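Local coordinates for SusD/RagB family nutrient-binding outer membrane lipoprotein (Bacteroides vulgatus, PDB 4F7A) that probably binds mucin O-glycans at the cell surface as a SusD-like outer-membrane lipoprotein with a TPR-like helical fold, at residues S84-T89 with D130-I135; E260-A265 with Y311-S316; V298-Y303 with F451-N456; E441-G446 with L502-G507. All coordinates share one frame; numbering follows the deposited sequence.

In the fold
Contacts 1 and 4 are buried in the helical, TPR-like part of the chain. Farther from its centre, contact 2 sets a short strand against a turn, and contact 3 joins two irregular segments. The inner pair relies on tryptophans: an edge-to-face pair with a tyrosine in contact 1, and an indole whose edge meets a helix end in contact 4. They are neighbours, because D130 of contact 1 receives R443 and W504 of contact 4. Contact 2 is also buried but depends on main-chain carbonyls gathered round one tyrosine. Contact 3, only partly buried, uses weak backbone bonds and water bridges. Backbone bonding of V298 to M263 and A265 ties contacts 2 and 3 together.

Contact 1. Residues S84-T89 with D130-I135; sequences SAWNYT and DTYGPI
W86 and Y132 meet edge to face where the first turns of helix 84-104 pack on the C-terminal end of helix 111-132, inside the TPR-like helical fold of the SusD family. The two ring planes stand at 85°, and the CE3 corner of the indole comes over one face of the tyrosine ring, 3.9 Å from Y132 CD2. The indole starts toward this place because CG of W86 lies anti to the backbone N (chi1 -177°). T131 CG2 covers the opposite face of Y132. Y132 OH accepts the W86 N-H, N to OH 3.0 Å, in a nearly straight bond (161°). A tyrosine suits this position: its ring packs between T131 and W86, and its oxygen serves W86 N at the start of helix 84-104 and T82 O just before it. A85, small enough for a close approach, sets its CB 3.5 Å from Y132 OH. Beyond Y132 the chain turns away through G133, whose backbone angles would jam a CB against the preceding carbonyl. I135 then lays CG2 4.1 Å from W86 CZ3, and the buried P134 O, with no hydrogen-bonding partner in the model, sits at the indole edge 3.8 Å from that same CZ3.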
loop_
_atom_site.group_PDB
_atom_site.type_symbol
_atom_site.label_atom_id
_atom_site.label_comp_id
_atom_site.label_asym_id
_atom_site.label_seq_id
_atom_site.Cartn_x
_atom_site.Cartn_y
_atom_site.Cartn_z
ATOM N N SER A 84 -13.198 7.316 -4.541
ATOM C CA SER A 84 -12.455 7.242 -5.787
ATOM C C SER A 84 -11.770 5.911 -6.076
ATOM O O SER A 84 -11.816 5.436 -7.211
ATOM C CB SER A 84 -11.453 8.391 -5.880
ATOM O OG SER A 84 -12.148 9.585 -6.185
ATOM N N ALA A 85 -11.142 5.303 -5.076
ATOM C CA ALA A 85 -10.461 4.024 -5.290
ATOM C C ALA A 85 -11.484 2.992 -5.814
ATOM O O ALA A 85 -11.255 2.315 -6.828
ATOM C CB ALA A 85 -9.791 3.553 -4.008
ATOM N N TRP A 86 -12.633 2.927 -5.147
ATOM C CA TRP A 86 -13.744 2.073 -5.593
ATOM C C TRP A 86 -14.182 2.412 -7.034
ATOM O O TRP A 86 -14.171 1.545 -7.922
ATOM C CB TRP A 86 -14.958 2.208 -4.637
ATOM C CG TRP A 86 -16.094 1.301 -5.011
ATOM C CD1 TRP A 86 -16.968 1.472 -6.045
ATOM C CD2 TRP A 86 -16.487 0.087 -4.349
ATOM N NE1 TRP A 86 -17.866 0.430 -6.078
ATOM C CE2 TRP A 86 -17.589 -0.435 -5.051
ATOM C CE3 TRP A 86 -16.008 -0.609 -3.232
ATOM C CZ2 TRP A 86 -18.228 -1.626 -4.680
ATOM C CZ3 TRP A 86 -16.636 -1.832 -2.877
ATOM C CH2 TRP A 86 -17.729 -2.311 -3.593
ATOM N N ASN A 87 -14.519 3.674 -7.264
ATOM C CA ASN A 87 -15.163 4.079 -8.514
ATOM C C ASN A 87 -14.262 3.827 -9.739
ATOM O O ASN A 87 -14.685 3.233 -10.746
ATOM C CB ASN A 87 -15.556 5.557 -8.469
ATOM C CG ASN A 87 -16.665 5.862 -7.462
ATOM O OD1 ASN A 87 -17.360 4.959 -6.982
ATOM N ND2 ASN A 87 -16.839 7.158 -7.140
ATOM N N TYR A 88 -13.015 4.271 -9.641
ATOM C CA TYR A 88 -12.086 4.143 -10.754
ATOM C C TYR A 88 -11.740 2.694 -11.031
ATOM O O TYR A 88 -11.630 2.286 -12.185
ATOM C CB TYR A 88 -10.838 5.005 -10.518
ATOM C CG TYR A 88 -11.138 6.501 -10.543
ATOM C CD1 TYR A 88 -11.968 7.052 -11.514
ATOM C CD2 TYR A 88 -10.593 7.367 -9.589
ATOM C CE1 TYR A 88 -12.261 8.425 -11.529
ATOM C CE2 TYR A 88 -10.854 8.745 -9.614
ATOM C CZ TYR A 88 -11.697 9.262 -10.579
ATOM O OH TYR A 88 -11.984 10.616 -10.606
ATOM N N THR A 89 -11.564 1.908 -9.983
ATOM C CA THR A 89 -11.196 0.530 -10.141
ATOM C C THR A 89 -12.349 -0.272 -10.768
ATOM O O THR A 89 -12.135 -1.007 -11.725
ATOM C CB THR A 89 -10.743 -0.105 -8.817
ATOM O OG1 THR A 89 -9.614 0.613 -8.299
ATOM C CG2 THR A 89 -10.340 -1.542 -9.049
ATOM N N ASP A 130 -8.884 -3.735 1.296
ATOM C CA ASP A 130 -8.157 -3.154 2.444
ATOM C C ASP A 130 -8.573 -1.686 2.732
ATOM O O ASP A 130 -8.340 -1.168 3.832
ATOM C CB ASP A 130 -6.637 -3.258 2.242
ATOM C CG ASP A 130 -6.116 -4.680 2.347
ATOM O OD1 ASP A 130 -6.879 -5.613 2.751
ATOM O OD2 ASP A 130 -4.931 -4.869 1.991
ATOM N N THR A 131 -9.176 -1.034 1.734
ATOM C CA THR A 131 -9.704 0.313 1.891
ATOM C C THR A 131 -11.114 0.310 2.522
ATOM O O THR A 131 -11.353 1.029 3.468
ATOM C CB THR A 131 -9.726 1.029 0.525
ATOM O OG1 THR A 131 -8.390 1.107 0.015
ATOM C CG2 THR A 131 -10.311 2.433 0.646
ATOM N N TYR A 132 -12.019 -0.533 2.014
ATOM C CA TYR A 132 -13.450 -0.446 2.320
ATOM C C TYR A 132 -13.987 -1.595 3.161
ATOM O O TYR A 132 -15.019 -1.453 3.807
ATOM C CB TYR A 132 -14.266 -0.383 1.004
ATOM C CG TYR A 132 -13.888 0.777 0.102
ATOM C CD1 TYR A 132 -14.340 2.069 0.377
ATOM C CD2 TYR A 132 -13.075 0.590 -1.012
ATOM C CE1 TYR A 132 -13.980 3.159 -0.432
ATOM C CE2 TYR A 132 -12.698 1.664 -1.817
ATOM C CZ TYR A 132 -13.179 2.940 -1.539
ATOM O OH TYR A 132 -12.819 4.000 -2.323
ATOM N N GLY A 133 -13.333 -2.742 3.104
ATOM C CA GLY A 133 -13.860 -3.964 3.676
ATOM C C GLY A 133 -14.510 -4.860 2.646
ATOM O O GLY A 133 -13.859 -5.344 1.723
ATOM N N PRO A 134 -15.818 -5.084 2.781
ATOM C CA PRO A 134 -16.511 -5.878 1.783
ATOM C C PRO A 134 -16.350 -5.309 0.363
ATOM O O PRO A 134 -16.331 -4.087 0.157
ATOM C CB PRO A 134 -17.972 -5.820 2.240
ATOM C CG PRO A 134 -17.882 -5.610 3.753
ATOM C CD PRO A 134 -16.650 -4.785 3.964
ATOM N N ILE A 135 -16.235 -6.199 -0.609
ATOM C CA ILE A 135 -16.153 -5.768 -2.005
ATOM C C ILE A 135 -16.915 -6.736 -2.886
ATOM O O ILE A 135 -17.368 -7.791 -2.431
ATOM C CB ILE A 135 -14.685 -5.674 -2.494
ATOM C CG1 ILE A 135 -13.978 -7.040 -2.463
ATOM C CG2 ILE A 135 -13.879 -4.607 -1.656
ATOM C CD1 ILE A 135 -12.603 -7.079 -3.264
#

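Contact 2. Residues E260-A265 with Y311-S316; sequences ETYMGA and YYQSYS
M263 in the short strand 262-263 meets S316 through a backbone hydrogen bond, M263 N to S316 O at 2.9 Å and 168°, just after the type I beta turn Y312-Y315. The strand pairs antiparallel with 61-62, where Y262 bonds to H62, so the turn packs beside a two-stranded sheet. In Y262, CG lies anti to the carbonyl carbon (chi1 -74°), which starts the ring toward the turn, and Y262 OH donates to Q313 O at 2.7 Å. Q313 O and Y315 O both lie at the ring edge, Y315 O 3.4 Å from Y262 CE2. S316 O is close as well, 3.3 Å from Y262 CD2. F317 adds an edge-to-face partner for the same ring. The selenium of M263, a selenomethionine, rests on S316 CB at 3.7 Å, an apolar touch alongside a serine whose OG bonds to L296 N. Tyrosine fits because it offers both a donor and weakly positive C-H groups to nearby carbonyls. Across this contact the turn and S316 offer mainly carbonyl oxygens, and Y262 OH and M263 N supply the donors.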
loop_
_atom_site.group_PDB
_atom_site.type_symbol
_atom_site.label_atom_id
_atom_site.label_comp_id
_atom_site.label_asym_id
_atom_site.label_seq_id
_atom_site.Cartn_x
_atom_site.Cartn_y
_atom_site.Cartn_z
ATOM N N GLU A 260 1.962 19.787 -4.395
ATOM C CA GLU A 260 1.004 19.292 -3.380
ATOM C C GLU A 260 1.429 18.058 -2.577
ATOM O O GLU A 260 0.608 17.484 -1.875
ATOM C CB GLU A 260 -0.368 19.047 -4.046
ATOM C CG GLU A 260 -1.086 20.346 -4.399
ATOM C CD GLU A 260 -2.465 20.133 -4.982
ATOM O OE1 GLU A 260 -3.348 19.604 -4.280
ATOM O OE2 GLU A 260 -2.681 20.519 -6.143
ATOM N N THR A 261 2.709 17.673 -2.638
ATOM C CA THR A 261 3.199 16.486 -1.925
ATOM C C THR A 261 4.276 16.833 -0.897
ATOM O O THR A 261 5.464 16.802 -1.198
ATOM C CB THR A 261 3.757 15.466 -2.934
ATOM O OG1 THR A 261 4.749 16.109 -3.738
ATOM C CG2 THR A 261 2.629 14.919 -3.826
ATOM N N TYR A 262 3.842 17.188 0.309
ATOM C CA TYR A 262 4.744 17.521 1.402
ATOM C C TYR A 262 4.951 16.324 2.304
ATOM O O TYR A 262 4.118 15.413 2.363
ATOM C CB TYR A 262 4.201 18.705 2.240
ATOM C CG TYR A 262 4.336 20.021 1.541
ATOM C CD1 TYR A 262 3.491 20.360 0.475
ATOM C CD2 TYR A 262 5.345 20.915 1.890
ATOM C CE1 TYR A 262 3.613 21.571 -0.171
ATOM C CE2 TYR A 262 5.481 22.122 1.225
ATOM C CZ TYR A 262 4.620 22.440 0.191
ATOM O OH TYR A 262 4.753 23.653 -0.484
HETATM N N MSE A 263 6.071 16.357 3.004
HETATM C CA MSE A 263 6.427 15.406 4.040
HETATM C C MSE A 263 5.431 15.426 5.205
HETATM O O MSE A 263 5.016 16.488 5.642
HETATM C CB MSE A 263 7.806 15.800 4.579
HETATM C CG MSE A 263 8.478 14.750 5.426
HETATM SE SE MSE A 263 10.177 15.407 6.036
HETATM C CE MSE A 263 11.068 13.708 6.320
ATOM N N GLY A 264 5.046 14.252 5.713
ATOM C CA GLY A 264 4.173 14.196 6.891
ATOM C C GLY A 264 4.960 14.276 8.193
ATOM O O GLY A 264 6.139 13.899 8.252
ATOM N N ALA A 265 4.331 14.797 9.243
ATOM C CA ALA A 265 4.979 14.918 10.564
ATOM C C ALA A 265 5.553 13.612 11.143
ATOM O O ALA A 265 6.625 13.630 11.758
ATOM C CB ALA A 265 4.010 15.564 11.596
ATOM N N TYR A 311 -0.486 27.457 5.690
ATOM C CA TYR A 311 0.499 27.570 6.755
ATOM C C TYR A 311 1.742 26.709 6.558
ATOM O O TYR A 311 2.809 27.074 7.008
ATOM C CB TYR A 311 -0.128 27.203 8.107
ATOM C CG TYR A 311 -1.347 28.025 8.508
ATOM C CD1 TYR A 311 -1.232 29.377 8.777
ATOM C CD2 TYR A 311 -2.596 27.444 8.653
ATOM C CE1 TYR A 311 -2.339 30.146 9.161
ATOM C CE2 TYR A 311 -3.722 28.217 9.034
ATOM C CZ TYR A 311 -3.566 29.558 9.295
ATOM O OH TYR A 311 -4.649 30.320 9.670
ATOM N N TYR A 312 1.595 25.573 5.902
ATOM C CA TYR A 312 2.657 24.570 5.827
ATOM C C TYR A 312 3.399 24.563 4.490
ATOM O O TYR A 312 4.134 23.665 4.189
ATOM C CB TYR A 312 2.074 23.185 6.156
ATOM C CG TYR A 312 1.606 23.153 7.583
ATOM C CD1 TYR A 312 2.522 23.150 8.621
ATOM C CD2 TYR A 312 0.251 23.223 7.901
ATOM C CE1 TYR A 312 2.114 23.183 9.950
ATOM C CE2 TYR A 312 -0.178 23.260 9.241
ATOM C CZ TYR A 312 0.769 23.228 10.251
ATOM O OH TYR A 312 0.384 23.310 11.549
ATOM N N GLN A 313 3.186 25.595 3.686
ATOM C CA GLN A 313 3.737 25.665 2.339
ATOM C C GLN A 313 5.276 25.691 2.259
ATOM O O GLN A 313 5.845 25.380 1.207
ATOM C CB GLN A 313 3.098 26.897 1.683
ATOM C CG GLN A 313 3.742 27.527 0.531
ATOM C CD GLN A 313 2.999 28.813 0.230
ATOM O OE1 GLN A 313 3.460 29.909 0.561
ATOM N NE2 GLN A 313 1.795 28.671 -0.289
ATOM N N SER A 314 5.949 26.048 3.350
ATOM C CA SER A 314 7.419 26.028 3.395
ATOM C C SER A 314 8.023 24.855 4.171
ATOM O O SER A 314 9.233 24.824 4.424
ATOM C CB SER A 314 7.927 27.366 3.931
ATOM O OG SER A 314 7.488 28.382 3.046
ATOM N N TYR A 315 7.187 23.877 4.516
ATOM C CA TYR A 315 7.669 22.596 5.078
ATOM C C TYR A 315 8.359 21.739 4.011
ATOM O O TYR A 315 8.434 22.116 2.827
ATOM C CB TYR A 315 6.520 21.849 5.784
ATOM C CG TYR A 315 6.308 22.271 7.232
ATOM C CD1 TYR A 315 6.492 23.594 7.653
ATOM C CD2 TYR A 315 5.912 21.345 8.185
ATOM C CE1 TYR A 315 6.288 23.973 8.990
ATOM C CE2 TYR A 315 5.687 21.708 9.484
ATOM C CZ TYR A 315 5.897 23.005 9.908
ATOM O OH TYR A 315 5.689 23.323 11.236
ATOM N N SER A 316 8.911 20.604 4.428
ATOM C CA SER A 316 9.682 19.763 3.515
ATOM C C SER A 316 8.808 19.165 2.409
ATOM O O SER A 316 7.709 18.686 2.665
ATOM C CB SER A 316 10.384 18.637 4.258
ATOM O OG SER A 316 11.455 19.130 5.038
#

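Contact 3. Residues V298-Y303 with F451-N456; sequences VPQGVY and FKVQTN
Q454 and T455 run beside Q300 and G301, two irregular segments of the SusD-like fold that point nearly the same way, 20° apart, without forming a sheet. The direct backbone bonds are weak: Q454 N reaches Q300 O at 3.4 Å, and T455 N reaches G301 O at 2.8 Å but with a bent N-H angle of 129°. Q300 O also receives a C-H...O contact from V453 CA. G301 is needed where the chains come closest, since a CB would clash with V453 CB, and its phi is positive.

Among the side chains, V302 and Q454 lie side by side and point the same way, with V302 CG2 3.6 Å from Q454 OE1. Glutamine suits this place: with CG anti to the carbonyl carbon (chi1 -55°), its extended chain packs by V302 and P299, NE2 3.9 Å from P299 CB, while OE1 takes a bond from K398 N. An alanine in place of Q454 would probably leave K398 N without this acceptor and open a gap beside P299 and V302. Q300 crosses V453 obliquely, its NE2 tightly set 3.2 Å from V453 CG1 while bonding to T73 O.

Water fills in the polar links. Water 1 donates to Q300 O at 2.7 Å and also to K452 O. At the other end, water 3 accepts from Y303 N and lies 2.6 Å from T455 OG1.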
loop_
_atom_site.group_PDB
_atom_site.type_symbol
_atom_site.label_atom_id
_atom_site.label_comp_id
_atom_site.label_asym_id
_atom_site.label_seq_id
_atom_site.Cartn_x
_atom_site.Cartn_y
_atom_site.Cartn_z
ATOM N N VAL A 298 4.399 17.948 7.862
ATOM C CA VAL A 298 3.107 18.530 8.126
ATOM C C VAL A 298 2.289 17.671 9.083
ATOM O O VAL A 298 2.076 16.488 8.828
ATOM C CB VAL A 298 2.342 18.736 6.786
ATOM C CG1 VAL A 298 0.972 19.382 7.018
ATOM C CG2 VAL A 298 3.230 19.588 5.811
ATOM N N PRO A 299 1.818 18.254 10.195
ATOM C CA PRO A 299 0.970 17.468 11.103
ATOM C C PRO A 299 -0.440 17.298 10.541
ATOM O O PRO A 299 -1.030 18.263 10.058
ATOM C CB PRO A 299 0.914 18.332 12.365
ATOM C CG PRO A 299 1.040 19.731 11.828
ATOM C CD PRO A 299 1.958 19.645 10.639
ATOM N N GLN A 300 -0.986 16.092 10.626
ATOM C CA GLN A 300 -2.349 15.867 10.152
ATOM C C GLN A 300 -3.374 16.465 11.125
ATOM O O GLN A 300 -3.191 16.449 12.346
ATOM C CB GLN A 300 -2.628 14.364 9.963
ATOM C CG GLN A 300 -3.815 14.092 9.027
ATOM C CD GLN A 300 -4.301 12.675 9.060
ATOM O OE1 GLN A 300 -3.524 11.750 8.806
ATOM N NE2 GLN A 300 -5.611 12.491 9.278
ATOM N N GLY A 301 -4.466 16.970 10.571
ATOM C CA GLY A 301 -5.618 17.388 11.372
ATOM C C GLY A 301 -5.525 18.764 11.967
ATOM O O GLY A 301 -6.105 19.014 13.031
ATOM N N VAL A 302 -4.788 19.665 11.308
ATOM C CA VAL A 302 -4.777 21.067 11.700
ATOM C C VAL A 302 -5.850 21.789 10.857
ATOM O O VAL A 302 -5.723 21.914 9.641
ATOM C CB VAL A 302 -3.395 21.709 11.507
ATOM C CG1 VAL A 302 -3.432 23.203 11.872
ATOM C CG2 VAL A 302 -2.356 20.993 12.378
ATOM N N TYR A 303 -6.910 22.219 11.521
ATOM C CA TYR A 303 -8.075 22.755 10.848
ATOM C C TYR A 303 -7.735 24.092 10.219
ATOM O O TYR A 303 -7.111 24.936 10.847
ATOM C CB TYR A 303 -9.239 22.932 11.836
ATOM C CG TYR A 303 -10.445 23.554 11.182
ATOM C CD1 TYR A 303 -11.356 22.769 10.468
ATOM C CD2 TYR A 303 -10.644 24.930 11.214
ATOM C CE1 TYR A 303 -12.456 23.331 9.852
ATOM C CE2 TYR A 303 -11.737 25.510 10.571
ATOM C CZ TYR A 303 -12.635 24.705 9.895
ATOM O OH TYR A 303 -13.712 25.273 9.267
ATOM N N PHE A 451 1.307 10.062 14.700
ATOM C CA PHE A 451 0.702 11.168 15.409
ATOM C C PHE A 451 -0.793 11.189 15.128
ATOM O O PHE A 451 -1.217 11.019 13.978
ATOM C CB PHE A 451 1.288 12.513 14.952
ATOM C CG PHE A 451 2.694 12.758 15.415
ATOM C CD1 PHE A 451 2.981 12.867 16.767
ATOM C CD2 PHE A 451 3.709 12.947 14.494
ATOM C CE1 PHE A 451 4.245 13.114 17.202
ATOM C CE2 PHE A 451 4.999 13.187 14.911
ATOM C CZ PHE A 451 5.281 13.283 16.272
ATOM N N LYS A 452 -1.580 11.441 16.172
ATOM C CA LYS A 452 -3.046 11.577 16.052
ATOM C C LYS A 452 -3.476 12.930 15.501
ATOM O O LYS A 452 -2.776 13.913 15.663
ATOM C CB LYS A 452 -3.723 11.421 17.411
ATOM C CG LYS A 452 -3.198 10.293 18.319
ATOM C CD LYS A 452 -3.279 8.907 17.723
ATOM C CE LYS A 452 -2.940 7.835 18.778
ATOM N NZ LYS A 452 -3.047 6.446 18.271
ATOM N N VAL A 453 -4.658 12.980 14.882
ATOM C CA VAL A 453 -5.173 14.224 14.350
ATOM C C VAL A 453 -5.309 15.255 15.464
ATOM O O VAL A 453 -5.655 14.921 16.582
ATOM C CB VAL A 453 -6.527 14.056 13.571
ATOM C CG1 VAL A 453 -6.334 13.116 12.383
ATOM C CG2 VAL A 453 -7.677 13.607 14.504
ATOM N N GLN A 454 -4.997 16.511 15.169
ATOM C CA GLN A 454 -5.077 17.558 16.197
ATOM C C GLN A 454 -6.521 17.972 16.425
ATOM O O GLN A 454 -6.915 18.275 17.558
ATOM C CB GLN A 454 -4.227 18.758 15.783
ATOM C CG GLN A 454 -2.780 18.362 15.491
ATOM C CD GLN A 454 -1.800 19.464 15.783
ATOM O OE1 GLN A 454 -2.182 20.633 15.914
ATOM N NE2 GLN A 454 -0.525 19.106 15.879
ATOM N N THR A 455 -7.301 17.976 15.340
ATOM C CA THR A 455 -8.733 18.288 15.356
ATOM C C THR A 455 -9.495 17.156 14.663
ATOM O O THR A 455 -9.115 16.717 13.565
ATOM C CB THR A 455 -9.020 19.617 14.645
ATOM O OG1 THR A 455 -8.426 20.701 15.393
ATOM C CG2 THR A 455 -10.542 19.857 14.459
ATOM N N ASN A 456 -10.563 16.697 15.303
ATOM C CA ASN A 456 -11.363 15.563 14.828
ATOM C C ASN A 456 -12.778 16.055 14.563
ATOM O O ASN A 456 -13.559 16.201 15.478
ATOM C CB ASN A 456 -11.336 14.431 15.859
ATOM C CG ASN A 456 -12.092 13.187 15.408
ATOM O OD1 ASN A 456 -13.003 13.267 14.587
ATOM N ND2 ASN A 456 -11.758 12.038 16.003
HETATM O O HOH W 1 -1.166 15.239 13.694
HETATM O O HOH W 2 -3.109 11.235 11.783
HETATM O O HOH W 3 -6.652 22.367 14.482
#

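Contact 4. Residues E441-G446 with L502-G507; sequences EQRRTG and LWWDTG
The C-terminal turn of helix 435-445 packs on the type I beta turn L502-D505 near the chain's end, with R443 and R444 meeting the CE3-CZ3-CH2 rim of W504. A chi1 of 49° sets CG of W504 between the backbone N and the carbonyl carbon; the ring's CE3 then lies 3.6 Å from R444 CG. Its CH2 lies 3.9 Å above the R443 guanidinium plane, offset toward the rim; the planes are 64° apart, so they do not stack. Arginines suit this site: their aliphatic stems pack against the indole's edge and their heads go to polar groups, R443 NH1 to D130 O. R444 grips E441 side-on, NE to OE2 at 3.0 Å and NH2 to OE1 at 2.7 Å, and its NH1 meets E343. An alanine here would probably leave E343 and E441 each short of one salt-bridge partner and take away the CG contact with W504 CE3. Water 5 joins R444 O to W504 O and T506 N. A helix ending at a positive-phi glycine, here G446, with a last-turn carbonyl, R444 O, taking a water in place of a helical N-H, is a familiar C-terminus.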
loop_
_atom_site.group_PDB
_atom_site.type_symbol
_atom_site.label_atom_id
_atom_site.label_comp_id
_atom_site.label_asym_id
_atom_site.label_seq_id
_atom_site.Cartn_x
_atom_site.Cartn_y
_atom_site.Cartn_z
ATOM N N GLU A 441 -1.173 -1.689 6.835
ATOM C CA GLU A 441 -0.392 -2.290 7.924
ATOM C C GLU A 441 -0.440 -1.496 9.219
ATOM O O GLU A 441 -0.402 -2.064 10.328
ATOM C CB GLU A 441 1.038 -2.559 7.463
ATOM C CG GLU A 441 1.101 -3.774 6.577
ATOM C CD GLU A 441 0.826 -5.038 7.350
ATOM O OE1 GLU A 441 1.798 -5.527 7.988
ATOM O OE2 GLU A 441 -0.339 -5.536 7.328
ATOM N N GLN A 442 -0.539 -0.187 9.113
ATOM C CA GLN A 442 -0.713 0.627 10.307
ATOM C C GLN A 442 -2.037 0.331 11.031
ATOM O O GLN A 442 -2.088 0.229 12.262
ATOM C CB GLN A 442 -0.608 2.097 9.944
ATOM C CG GLN A 442 -0.693 3.034 11.137
ATOM C CD GLN A 442 -2.103 3.468 11.487
ATOM O OE1 GLN A 442 -3.022 3.371 10.676
ATOM N NE2 GLN A 442 -2.267 3.984 12.696
ATOM N N ARG A 443 -3.098 0.163 10.246
ATOM C CA ARG A 443 -4.398 -0.201 10.797
ATOM C C ARG A 443 -4.400 -1.611 11.359
ATOM O O ARG A 443 -5.014 -1.860 12.389
ATOM C CB ARG A 443 -5.508 -0.029 9.757
ATOM C CG ARG A 443 -5.737 1.447 9.408
ATOM C CD ARG A 443 -6.778 1.623 8.347
ATOM N NE ARG A 443 -6.217 1.311 7.027
ATOM C CZ ARG A 443 -6.867 0.679 6.051
ATOM N NH1 ARG A 443 -8.124 0.271 6.230
ATOM N NH2 ARG A 443 -6.255 0.449 4.899
ATOM N N ARG A 444 -3.683 -2.515 10.694
ATOM C CA ARG A 444 -3.672 -3.908 11.072
ATOM C C ARG A 444 -2.887 -4.101 12.374
ATOM O O ARG A 444 -3.338 -4.795 13.290
ATOM C CB ARG A 444 -3.062 -4.734 9.926
ATOM C CG ARG A 444 -3.409 -6.225 9.930
ATOM C CD ARG A 444 -2.353 -7.161 10.444
ATOM N NE ARG A 444 -1.037 -7.070 9.783
ATOM C CZ ARG A 444 0.037 -7.745 10.207
ATOM N NH1 ARG A 444 -0.037 -8.567 11.253
ATOM N NH2 ARG A 444 1.195 -7.588 9.606
ATOM N N THR A 445 -1.738 -3.442 12.480
ATOM C CA THR A 445 -0.813 -3.728 13.606
ATOM C C THR A 445 -0.727 -2.645 14.672
ATOM O O THR A 445 -0.151 -2.879 15.750
ATOM C CB THR A 445 0.615 -3.911 13.084
ATOM O OG1 THR A 445 1.107 -2.658 12.586
ATOM C CG2 THR A 445 0.670 -4.973 11.957
ATOM N N GLY A 446 -1.181 -1.431 14.346
ATOM C CA GLY A 446 -0.984 -0.266 15.216
ATOM C C GLY A 446 0.352 0.445 15.041
ATOM O O GLY A 446 0.642 1.430 15.747
ATOM N N LEU A 502 -12.126 -3.177 9.965
ATOM C CA LEU A 502 -12.203 -4.231 8.959
ATOM C C LEU A 502 -11.939 -5.588 9.593
ATOM O O LEU A 502 -11.444 -5.665 10.721
ATOM C CB LEU A 502 -11.240 -3.936 7.818
ATOM C CG LEU A 502 -11.522 -2.602 7.130
ATOM C CD1 LEU A 502 -10.590 -2.414 5.945
ATOM C CD2 LEU A 502 -13.018 -2.515 6.709
ATOM N N TRP A 503 -12.320 -6.651 8.887
ATOM C CA TRP A 503 -12.195 -8.014 9.381
ATOM C C TRP A 503 -10.785 -8.342 9.908
ATOM O O TRP A 503 -10.642 -8.925 10.991
ATOM C CB TRP A 503 -12.621 -9.011 8.288
ATOM C CG TRP A 503 -12.335 -10.473 8.600
ATOM C CD1 TRP A 503 -12.989 -11.285 9.493
ATOM C CD2 TRP A 503 -11.322 -11.279 7.995
ATOM N NE1 TRP A 503 -12.441 -12.555 9.463
ATOM C CE2 TRP A 503 -11.415 -12.574 8.556
ATOM C CE3 TRP A 503 -10.371 -11.046 7.001
ATOM C CZ2 TRP A 503 -10.577 -13.622 8.156
ATOM C CZ3 TRP A 503 -9.516 -12.084 6.626
ATOM C CH2 TRP A 503 -9.632 -13.353 7.195
ATOM N N TRP A 504 -9.747 -7.956 9.172
ATOM C CA TRP A 504 -8.366 -8.257 9.605
ATOM C C TRP A 504 -7.811 -7.388 10.716
ATOM O O TRP A 504 -6.717 -7.664 11.215
ATOM C CB TRP A 504 -7.377 -8.310 8.443
ATOM C CG TRP A 504 -7.379 -7.169 7.441
ATOM C CD1 TRP A 504 -7.645 -7.285 6.101
ATOM C CD2 TRP A 504 -7.012 -5.793 7.645
ATOM N NE1 TRP A 504 -7.495 -6.083 5.477
ATOM C CE2 TRP A 504 -7.119 -5.142 6.397
ATOM C CE3 TRP A 504 -6.625 -5.048 8.749
ATOM C CZ2 TRP A 504 -6.820 -3.800 6.230
ATOM C CZ3 TRP A 504 -6.355 -3.725 8.601
ATOM C CH2 TRP A 504 -6.466 -3.093 7.344
ATOM N N ASP A 505 -8.583 -6.393 11.126
ATOM C CA ASP A 505 -8.219 -5.434 12.168
ATOM C C ASP A 505 -8.906 -5.883 13.454
ATOM O O ASP A 505 -10.113 -5.669 13.630
ATOM C CB ASP A 505 -8.700 -4.035 11.735
ATOM C CG ASP A 505 -8.458 -2.954 12.770
ATOM O OD1 ASP A 505 -7.934 -3.254 13.868
ATOM O OD2 ASP A 505 -8.801 -1.791 12.467
ATOM N N THR A 506 -8.142 -6.522 14.335
ATOM C CA THR A 506 -8.682 -7.030 15.606
ATOM C C THR A 506 -8.471 -6.042 16.745
ATOM O O THR A 506 -8.944 -6.257 17.848
ATOM C CB THR A 506 -8.007 -8.353 15.998
ATOM O OG1 THR A 506 -6.598 -8.131 16.138
ATOM C CG2 THR A 506 -8.250 -9.413 14.929
ATOM N N GLY A 507 -7.720 -4.981 16.504
ATOM C CA GLY A 507 -7.431 -4.009 17.547
ATOM C C GLY A 507 -6.254 -4.399 18.417
ATOM O O GLY A 507 -5.884 -3.645 19.308
HETATM O O HOH W 4 -5.448 -3.374 14.854
HETATM O O HOH W 5 -5.286 -6.789 13.445
#